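Local coordinates for SnoaL-like domain-containing protein (Burkholderia thailandensis E264, PDB 3H3H) that is of unknown function but belongs to the SnoaL-like family, whose NTF2-type alpha+beta fold commonly encloses a pocket for small molecules, at residues B[29-40]-B[54-65]; B[97-105]-B[114-122]. All blocks are in the same frame, centred on the assembly; numbering follows the deposited sequence.

In the fold
Two parts of the NTF2-like cone, a curved sheet wrapped against helices, are described here as contacts whose centres lie 15 Å apart, on opposite sides of the chain's centre. Contact 1 pairs the strands at one end of the sheet and packs helix 58-71 over them; contact 2 is the long hairpin at the middle. Strands 37-40 and 113-121 run side by side and join the two, with probable hydrogen bonds from A116 N to E38 O (2.8 Å) and from A118 N to S40 O (2.9 Å). Unidentified ligand, probably from the crystallisation liquor, is bound about 3 Å from the side chain of W65 in contact 1 and about 2 Å from that of Y120 in contact 2.

Contact 1. Residues B[29-40]-B[54-65]; sequences ILSHYADGFEMS and RLRGKEQVGAYW
K58 shows how one lysine can close off a turn beside the strand pair at one end of an NTF2-like sheet. Its chain, extended beyond CG, carries NZ to two backbone carbonyls, L30 O at 2.9 Å and Y33 O at 2.8 Å. L30 O is thereby gripped twice, for Y33 N and K58 NZ reach it from opposite faces of its plane. A water accepts from K58 NZ and donates to D35 OD1, linking the ammonium to a carboxylate that would probably offset the R112 guanidinium close by. Another water accepts from G36 N and K58 N, so the turn and the first turn of the helix share one acceptor. Antiparallel strands 37-40 and 54-56 satisfy each other through M39 N to L55 O and L55 N to M39 O, and G57 N, at the helix N-cap, gives a nearly straight bond (167°) to F37 O. R56 N turns instead to Q60 OE1. Y33, F37 and W65 form an aromatic cluster, with the edge of W65 against the face of Y33, planes at 62°, while W17 bonds the Y33 hydroxyl. The selenium of M39, a selenomethionine, sits at the indole rim, SE 4.0 Å from W65 CZ2.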
loop_
_atom_site.group_PDB
_atom_site.type_symbol
_atom_site.label_atom_id
_atom_site.label_comp_id
_atom_site.label_asym_id
_atom_site.label_seq_id
_atom_site.Cartn_x
_atom_site.Cartn_y
_atom_site.Cartn_z
ATOM N N ILE B 29 6.032 17.626 8.384
ATOM C CA ILE B 29 5.636 16.213 8.226
ATOM C C ILE B 29 4.300 15.956 8.923
ATOM O O ILE B 29 3.355 15.451 8.284
ATOM C CB ILE B 29 6.696 15.274 8.799
ATOM C CG1 ILE B 29 8.009 15.360 7.985
ATOM C CG2 ILE B 29 6.192 13.820 8.828
ATOM C CD1 ILE B 29 9.191 14.838 8.817
ATOM N N LEU B 30 4.217 16.346 10.195
ATOM C CA LEU B 30 3.069 16.046 11.067
ATOM C C LEU B 30 1.833 16.802 10.618
ATOM O O LEU B 30 0.727 16.394 10.962
ATOM C CB LEU B 30 3.393 16.282 12.529
ATOM C CG LEU B 30 4.273 15.208 13.166
ATOM C CD1 LEU B 30 4.691 15.543 14.548
ATOM C CD2 LEU B 30 3.558 13.844 13.208
ATOM N N SER B 31 2.012 17.906 9.885
ATOM C CA SER B 31 0.896 18.713 9.419
ATOM C C SER B 31 -0.000 17.893 8.499
ATOM O O SER B 31 -1.153 18.214 8.359
ATOM C CB SER B 31 1.352 19.981 8.689
ATOM O OG SER B 31 1.864 19.692 7.398
ATOM N N HIS B 32 0.524 16.817 7.924
ATOM C CA HIS B 32 -0.212 16.050 6.996
ATOM C C HIS B 32 -1.090 14.993 7.673
ATOM O O HIS B 32 -1.811 14.317 6.983
ATOM C CB HIS B 32 0.732 15.331 6.050
ATOM C CG HIS B 32 1.445 16.295 5.161
ATOM N ND1 HIS B 32 0.795 16.980 4.147
ATOM C CD2 HIS B 32 2.689 16.830 5.251
ATOM C CE1 HIS B 32 1.650 17.824 3.589
ATOM N NE2 HIS B 32 2.796 17.768 4.249
ATOM N N TYR B 33 -0.924 14.841 8.978
ATOM C CA TYR B 33 -1.551 13.730 9.721
ATOM C C TYR B 33 -2.641 14.238 10.636
ATOM O O TYR B 33 -2.536 15.318 11.210
ATOM C CB TYR B 33 -0.483 12.987 10.528
ATOM C CG TYR B 33 0.554 12.245 9.687
ATOM C CD1 TYR B 33 1.633 12.923 9.097
ATOM C CD2 TYR B 33 0.445 10.894 9.424
ATOM C CE1 TYR B 33 2.532 12.286 8.345
ATOM C CE2 TYR B 33 1.349 10.228 8.677
ATOM C CZ TYR B 33 2.419 10.917 8.116
ATOM O OH TYR B 33 3.427 10.297 7.415
ATOM N N ALA B 34 -3.678 13.424 10.767
ATOM C CA ALA B 34 -4.766 13.658 11.677
ATOM C C ALA B 34 -4.359 13.335 13.128
ATOM O O ALA B 34 -3.445 12.561 13.363
ATOM C CB ALA B 34 -5.961 12.787 11.283
ATOM N N ASP B 35 -5.006 13.993 14.083
ATOM C CA ASP B 35 -4.817 13.613 15.463
ATOM C C ASP B 35 -5.158 12.133 15.616
ATOM O O ASP B 35 -6.135 11.630 15.050
ATOM C CB ASP B 35 -5.716 14.442 16.380
ATOM C CG ASP B 35 -5.312 15.921 16.416
ATOM O OD1 ASP B 35 -4.142 16.239 16.274
ATOM O OD2 ASP B 35 -6.200 16.758 16.637
ATOM N N GLY B 36 -4.339 11.447 16.408
ATOM C CA GLY B 36 -4.552 10.078 16.685
ATOM C C GLY B 36 -4.337 9.132 15.535
ATOM O O GLY B 36 -4.797 8.004 15.573
ATOM N N PHE B 37 -3.603 9.561 14.525
ATOM C CA PHE B 37 -3.340 8.654 13.401
ATOM C C PHE B 37 -2.607 7.393 13.810
ATOM O O PHE B 37 -1.771 7.375 14.750
ATOM C CB PHE B 37 -2.565 9.369 12.284
ATOM C CG PHE B 37 -1.104 9.528 12.533
ATOM C CD1 PHE B 37 -0.619 10.617 13.272
ATOM C CD2 PHE B 37 -0.193 8.686 11.945
ATOM C CE1 PHE B 37 0.731 10.775 13.467
ATOM C CE2 PHE B 37 1.158 8.844 12.163
ATOM C CZ PHE B 37 1.615 9.903 12.902
ATOM N N GLU B 38 -2.916 6.324 13.088
ATOM C CA GLU B 38 -2.311 5.040 13.339
ATOM C C GLU B 38 -1.158 4.868 12.397
ATOM O O GLU B 38 -1.299 5.126 11.199
ATOM C CB GLU B 38 -3.309 3.932 13.065
ATOM C CG GLU B 38 -4.489 3.894 13.980
ATOM C CD GLU B 38 -5.432 2.778 13.564
ATOM O OE1 GLU B 38 -5.082 1.614 13.810
ATOM O OE2 GLU B 38 -6.489 3.066 12.953
HETATM N N MSE B 39 -0.051 4.361 12.934
HETATM C CA MSE B 39 1.181 4.095 12.167
HETATM C C MSE B 39 1.567 2.644 12.333
HETATM O O MSE B 39 1.587 2.126 13.466
HETATM C CB MSE B 39 2.351 5.009 12.584
HETATM C CG MSE B 39 3.660 4.848 11.749
HETATM SE SE MSE B 39 3.333 5.395 9.935
HETATM C CE MSE B 39 4.567 4.203 9.035
ATOM N N SER B 40 1.678 1.919 11.220
ATOM C CA SER B 40 2.180 0.556 11.198
ATOM C C SER B 40 3.473 0.488 10.452
ATOM O O SER B 40 3.567 1.009 9.355
ATOM C CB SER B 40 1.168 -0.320 10.506
ATOM O OG SER B 40 1.706 -1.558 10.209
ATOM N N ARG B 54 2.492 -1.298 15.639
ATOM C CA ARG B 54 1.622 -0.112 15.592
ATOM C C ARG B 54 1.922 0.886 16.717
ATOM O O ARG B 54 2.203 0.515 17.866
ATOM C CB ARG B 54 0.153 -0.564 15.678
ATOM C CG ARG B 54 -0.318 -1.368 14.440
ATOM C CD ARG B 54 -1.851 -1.667 14.469
ATOM N NE ARG B 54 -2.157 -2.940 15.112
ATOM C CZ ARG B 54 -2.020 -4.133 14.531
ATOM N NH1 ARG B 54 -1.559 -4.231 13.286
ATOM N NH2 ARG B 54 -2.328 -5.240 15.204
ATOM N N LEU B 55 1.852 2.145 16.366
ATOM C CA LEU B 55 1.934 3.245 17.290
ATOM C C LEU B 55 0.788 4.160 16.853
ATOM O O LEU B 55 0.327 4.062 15.747
ATOM C CB LEU B 55 3.262 3.952 17.173
ATOM C CG LEU B 55 4.541 3.234 17.647
ATOM C CD1 LEU B 55 5.711 4.051 17.219
ATOM C CD2 LEU B 55 4.483 3.016 19.135
ATOM N N ARG B 56 0.366 5.053 17.743
ATOM C CA ARG B 56 -0.754 5.951 17.466
ATOM C C ARG B 56 -0.507 7.332 17.993
ATOM O O ARG B 56 -0.016 7.508 19.093
ATOM C CB ARG B 56 -2.026 5.422 18.111
ATOM C CG ARG B 56 -3.267 6.208 17.856
ATOM C CD ARG B 56 -4.502 5.468 18.415
ATOM N NE ARG B 56 -5.722 6.064 17.910
ATOM C CZ ARG B 56 -6.604 5.499 17.090
ATOM N NH1 ARG B 56 -6.492 4.241 16.685
ATOM N NH2 ARG B 56 -7.653 6.217 16.719
ATOM N N GLY B 57 -0.878 8.316 17.191
ATOM C CA GLY B 57 -0.877 9.687 17.632
ATOM C C GLY B 57 0.404 10.427 17.392
ATOM O O GLY B 57 1.495 9.840 17.298
ATOM N N LYS B 58 0.277 11.756 17.353
ATOM C CA LYS B 58 1.427 12.607 17.042
ATOM C C LYS B 58 2.508 12.633 18.132
ATOM O O LYS B 58 3.677 12.732 17.796
ATOM C CB LYS B 58 0.945 14.018 16.728
ATOM C CG LYS B 58 0.073 14.071 15.485
ATOM C CD LYS B 58 -0.192 15.504 15.012
ATOM C CE LYS B 58 -0.833 15.540 13.716
ATOM N NZ LYS B 58 -1.187 16.916 13.124
ATOM N N GLU B 59 2.139 12.531 19.413
ATOM C CA GLU B 59 3.124 12.554 20.479
ATOM C C GLU B 59 3.947 11.283 20.345
ATOM O O GLU B 59 5.178 11.322 20.258
ATOM C CB GLU B 59 2.457 12.624 21.864
ATOM C CG GLU B 59 3.447 12.418 23.034
ATOM C CD GLU B 59 2.771 12.335 24.412
ATOM O OE1 GLU B 59 1.569 11.981 24.506
ATOM O OE2 GLU B 59 3.451 12.623 25.417
ATOM N N GLN B 60 3.245 10.162 20.270
ATOM C CA GLN B 60 3.936 8.872 20.338
ATOM C C GLN B 60 4.732 8.621 19.054
ATOM O O GLN B 60 5.910 8.265 19.090
ATOM C CB GLN B 60 2.963 7.733 20.592
ATOM C CG GLN B 60 3.659 6.425 20.620
ATOM C CD GLN B 60 2.762 5.292 21.016
ATOM O OE1 GLN B 60 1.754 5.010 20.350
ATOM N NE2 GLN B 60 3.136 4.600 22.093
ATOM N N VAL B 61 4.073 8.773 17.912
ATOM C CA VAL B 61 4.748 8.533 16.632
ATOM C C VAL B 61 5.776 9.616 16.352
ATOM O O VAL B 61 6.893 9.312 15.963
ATOM C CB VAL B 61 3.743 8.414 15.470
ATOM C CG1 VAL B 61 4.535 8.165 14.176
ATOM C CG2 VAL B 61 2.742 7.276 15.737
ATOM N N GLY B 62 5.431 10.863 16.662
ATOM C CA GLY B 62 6.324 12.007 16.493
ATOM C C GLY B 62 7.623 11.853 17.260
ATOM O O GLY B 62 8.637 12.296 16.758
ATOM N N ALA B 63 7.575 11.250 18.458
ATOM C CA ALA B 63 8.777 11.049 19.286
ATOM C C ALA B 63 9.793 10.213 18.526
ATOM O O ALA B 63 10.976 10.491 18.556
ATOM C CB ALA B 63 8.410 10.410 20.632
ATOM N N TYR B 64 9.302 9.190 17.851
ATOM C CA TYR B 64 10.167 8.330 17.063
ATOM C C TYR B 64 10.700 9.047 15.853
ATOM O O TYR B 64 11.888 8.974 15.530
ATOM C CB TYR B 64 9.440 7.062 16.653
ATOM C CG TYR B 64 9.406 6.067 17.814
ATOM C CD1 TYR B 64 10.503 5.286 18.117
ATOM C CD2 TYR B 64 8.273 5.972 18.644
ATOM C CE1 TYR B 64 10.471 4.414 19.212
ATOM C CE2 TYR B 64 8.231 5.101 19.707
ATOM C CZ TYR B 64 9.311 4.330 19.991
ATOM O OH TYR B 64 9.214 3.480 21.068
ATOM N N TRP B 65 9.822 9.743 15.153
ATOM C CA TRP B 65 10.298 10.473 13.988
ATOM C C TRP B 65 11.310 11.564 14.337
ATOM O O TRP B 65 12.267 11.803 13.553
ATOM C CB TRP B 65 9.115 11.035 13.207
ATOM C CG TRP B 65 8.231 9.955 12.640
ATOM C CD1 TRP B 65 8.472 8.614 12.679
ATOM C CD2 TRP B 65 6.976 10.139 11.995
ATOM N NE1 TRP B 65 7.455 7.944 12.082
ATOM C CE2 TRP B 65 6.530 8.860 11.620
ATOM C CE3 TRP B 65 6.205 11.271 11.658
ATOM C CZ2 TRP B 65 5.332 8.658 10.994
ATOM C CZ3 TRP B 65 5.017 11.091 11.011
ATOM C CH2 TRP B 65 4.588 9.780 10.678
HETATM O O HOH W 1 -3.185 17.975 14.557
HETATM O O HOH W 2 -2.345 12.831 17.833
#

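Contact 2. Residues B[97-105]-B[114-122]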
loop_
_atom_site.group_PDB
_atom_site.type_symbol
_atom_site.label_atom_id
_atom_site.label_comp_id
_atom_site.label_asym_id
_atom_site.label_seq_id
_atom_site.Cartn_x
_atom_site.Cartn_y
_atom_site.Cartn_z
ATOM N N LYS B 97 18.222 4.804 3.836
ATOM C CA LYS B 97 19.400 3.929 3.736
ATOM C C LYS B 97 19.373 3.019 2.496
ATOM O O LYS B 97 20.068 2.001 2.426
ATOM C CB LYS B 97 19.529 3.107 5.023
ATOM C CG LYS B 97 19.625 3.999 6.294
ATOM C CD LYS B 97 20.841 4.868 6.221
ATOM C CE LYS B 97 21.062 5.631 7.509
ATOM N NZ LYS B 97 22.319 6.392 7.366
ATOM N N GLY B 98 18.579 3.404 1.509
ATOM C CA GLY B 98 18.585 2.704 0.249
ATOM C C GLY B 98 17.557 1.590 0.172
ATOM O O GLY B 98 17.442 0.913 -0.824
ATOM N N ARG B 99 16.827 1.352 1.254
ATOM C CA ARG B 99 15.771 0.382 1.166
ATOM C C ARG B 99 14.709 0.912 0.238
ATOM O O ARG B 99 14.465 2.133 0.173
ATOM C CB ARG B 99 15.025 0.220 2.486
ATOM C CG ARG B 99 15.783 -0.352 3.631
ATOM C CD ARG B 99 14.860 -0.267 4.863
ATOM N NE ARG B 99 15.538 -0.918 5.972
ATOM C CZ ARG B 99 16.315 -0.340 6.899
ATOM N NH1 ARG B 99 16.550 0.975 6.950
ATOM N NH2 ARG B 99 16.874 -1.129 7.800
ATOM N N LEU B 100 14.049 -0.017 -0.406
ATOM C CA LEU B 100 12.881 0.301 -1.187
ATOM C C LEU B 100 11.707 0.336 -0.228
ATOM O O LEU B 100 11.564 -0.505 0.647
ATOM C CB LEU B 100 12.667 -0.726 -2.250
ATOM C CG LEU B 100 11.880 -0.350 -3.487
ATOM C CD1 LEU B 100 12.487 0.859 -4.268
ATOM C CD2 LEU B 100 11.732 -1.614 -4.379
ATOM N N ALA B 101 10.849 1.328 -0.416
ATOM C CA ALA B 101 9.739 1.563 0.460
ATOM C C ALA B 101 8.465 1.809 -0.292
ATOM O O ALA B 101 8.416 2.332 -1.394
ATOM C CB ALA B 101 10.014 2.811 1.351
ATOM N N LEU B 102 7.388 1.466 0.382
ATOM C CA LEU B 102 6.048 1.655 -0.144
ATOM C C LEU B 102 5.140 1.894 1.061
ATOM O O LEU B 102 4.862 1.023 1.889
ATOM C CB LEU B 102 5.574 0.455 -0.933
ATOM C CG LEU B 102 4.221 0.532 -1.619
ATOM C CD1 LEU B 102 2.990 0.788 -0.741
ATOM C CD2 LEU B 102 4.262 1.656 -2.707
ATOM N N GLU B 103 4.700 3.157 1.190
ATOM C CA GLU B 103 3.934 3.601 2.311
ATOM C C GLU B 103 2.546 3.932 1.842
ATOM O O GLU B 103 2.363 4.702 0.915
ATOM C CB GLU B 103 4.648 4.809 2.978
ATOM C CG GLU B 103 4.360 5.011 4.415
ATOM C CD GLU B 103 5.586 5.479 5.183
ATOM O OE1 GLU B 103 5.432 6.312 6.089
ATOM O OE2 GLU B 103 6.731 5.122 4.832
ATOM N N VAL B 104 1.552 3.372 2.525
ATOM C CA VAL B 104 0.172 3.568 2.175
ATOM C C VAL B 104 -0.429 4.515 3.212
ATOM O O VAL B 104 -0.297 4.282 4.446
ATOM C CB VAL B 104 -0.582 2.263 2.207
ATOM C CG1 VAL B 104 -2.033 2.523 1.868
ATOM C CG2 VAL B 104 0.032 1.254 1.157
ATOM N N PHE B 105 -1.123 5.545 2.701
ATOM C CA PHE B 105 -1.718 6.546 3.547
ATOM C C PHE B 105 -3.193 6.610 3.319
ATOM O O PHE B 105 -3.663 6.861 2.193
ATOM C CB PHE B 105 -1.150 7.910 3.208
ATOM C CG PHE B 105 0.356 7.990 3.258
ATOM C CD1 PHE B 105 1.149 7.660 2.155
ATOM C CD2 PHE B 105 1.004 8.449 4.393
ATOM C CE1 PHE B 105 2.508 7.740 2.225
ATOM C CE2 PHE B 105 2.397 8.540 4.455
ATOM C CZ PHE B 105 3.153 8.190 3.383
ATOM N N VAL B 114 -5.087 9.446 8.447
ATOM C CA VAL B 114 -5.608 8.842 9.670
ATOM C C VAL B 114 -4.924 7.515 9.957
ATOM O O VAL B 114 -4.977 7.024 11.081
ATOM C CB VAL B 114 -7.130 8.676 9.597
ATOM C CG1 VAL B 114 -7.791 10.039 9.531
ATOM C CG2 VAL B 114 -7.606 7.730 8.469
ATOM N N LYS B 115 -4.334 6.900 8.915
ATOM C CA LYS B 115 -3.695 5.606 9.058
ATOM C C LYS B 115 -2.599 5.484 7.983
ATOM O O LYS B 115 -2.865 5.740 6.820
ATOM C CB LYS B 115 -4.671 4.441 8.914
ATOM C CG LYS B 115 -4.059 3.097 9.170
ATOM C CD LYS B 115 -5.150 2.019 9.175
ATOM C CE LYS B 115 -4.643 0.654 9.597
ATOM N NZ LYS B 115 -5.692 -0.150 10.308
ATOM N N ALA B 116 -1.421 5.061 8.367
ATOM C CA ALA B 116 -0.330 4.849 7.409
ATOM C C ALA B 116 0.323 3.543 7.727
ATOM O O ALA B 116 0.400 3.169 8.888
ATOM C CB ALA B 116 0.693 6.000 7.400
ATOM N N LEU B 117 0.733 2.822 6.665
ATOM C CA LEU B 117 1.377 1.497 6.817
ATOM C C LEU B 117 2.609 1.510 5.920
ATOM O O LEU B 117 2.521 1.796 4.740
ATOM C CB LEU B 117 0.467 0.390 6.321
ATOM C CG LEU B 117 -0.921 0.285 6.882
ATOM C CD1 LEU B 117 -1.857 1.328 6.209
ATOM C CD2 LEU B 117 -1.399 -1.162 6.617
ATOM N N ALA B 118 3.760 1.177 6.503
ATOM C CA ALA B 118 5.014 1.153 5.816
ATOM C C ALA B 118 5.314 -0.287 5.348
ATOM O O ALA B 118 4.992 -1.271 6.044
ATOM C CB ALA B 118 6.099 1.655 6.725
ATOM N N HIS B 119 5.997 -0.393 4.213
ATOM C CA HIS B 119 6.414 -1.650 3.646
ATOM C C HIS B 119 7.786 -1.430 3.091
ATOM O O HIS B 119 8.074 -0.359 2.536
ATOM C CB HIS B 119 5.541 -2.074 2.474
ATOM C CG HIS B 119 4.083 -2.164 2.777
ATOM N ND1 HIS B 119 3.280 -1.046 2.904
ATOM C CD2 HIS B 119 3.272 -3.244 2.905
ATOM C CE1 HIS B 119 2.052 -1.452 3.228
ATOM N NE2 HIS B 119 2.011 -2.781 3.176
ATOM N N TYR B 120 8.654 -2.438 3.215
ATOM C CA TYR B 120 10.023 -2.333 2.703
ATOM C C TYR B 120 10.524 -3.571 2.019
ATOM O O TYR B 120 10.005 -4.674 2.225
ATOM C CB TYR B 120 10.952 -2.098 3.914
ATOM C CG TYR B 120 10.693 -0.826 4.624
ATOM C CD1 TYR B 120 11.147 0.372 4.077
ATOM C CD2 TYR B 120 9.993 -0.769 5.814
ATOM C CE1 TYR B 120 10.919 1.526 4.664
ATOM C CE2 TYR B 120 9.760 0.446 6.425
ATOM C CZ TYR B 120 10.242 1.562 5.846
ATOM O OH TYR B 120 10.014 2.758 6.426
ATOM N N ALA B 121 11.556 -3.373 1.185
ATOM C CA ALA B 121 12.353 -4.456 0.639
ATOM C C ALA B 121 13.806 -3.979 0.460
ATOM O O ALA B 121 14.118 -2.761 0.482
ATOM C CB ALA B 121 11.794 -4.869 -0.660
ATOM N N GLY B 122 14.690 -4.938 0.276
ATOM C CA GLY B 122 16.048 -4.676 -0.153
ATOM C C GLY B 122 16.903 -4.421 1.043
ATOM O O GLY B 122 18.018 -3.875 0.904
ATOM O OXT GLY B 122 16.480 -4.773 2.157
HETATM O O HOH W 3 7.236 2.512 3.699
#
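H119 and L102 lie side by side and point the same way from the antiparallel hairpin of strands 100-107 and 113-121, the central ribbon of this NTF2-like sheet. With CG anti to its own carbonyl carbon (chi1 -56°), H119 turns the ND1 edge of its imidazole to L102 O, and ND1 donates to that oxygen at 2.8 Å, the acceptor lying close to the ring plane. The ring is further fixed through NE2, which bonds S88 of the second subunit. V104 crosses it obliquely, CG2 4.0 Å from H119 CE1. On the other side of the sheet, A101 CB meets the Y120 ring obliquely, 3.7 Å from CE1, while R99 crosses at a slant and brings CD to 3.8 Å from Y120 CD1. L100 O sits at the edge of the same tyrosine ring. Nearby, the E103 side chain bends beyond CG; its OE2 bonds Y93 and also accepts from a water that in turn takes the H119 backbone N-H. F105 finishes this row, its CD2 3.9 Å from A116 CB. W17 and F13, both on helix 7-22, meet the F105 ring edge-to-face. Strand 88-94 flanks the hairpin on one side and strand 37-40 on the other, while the second subunit packs against L100, L117, H119 and A121.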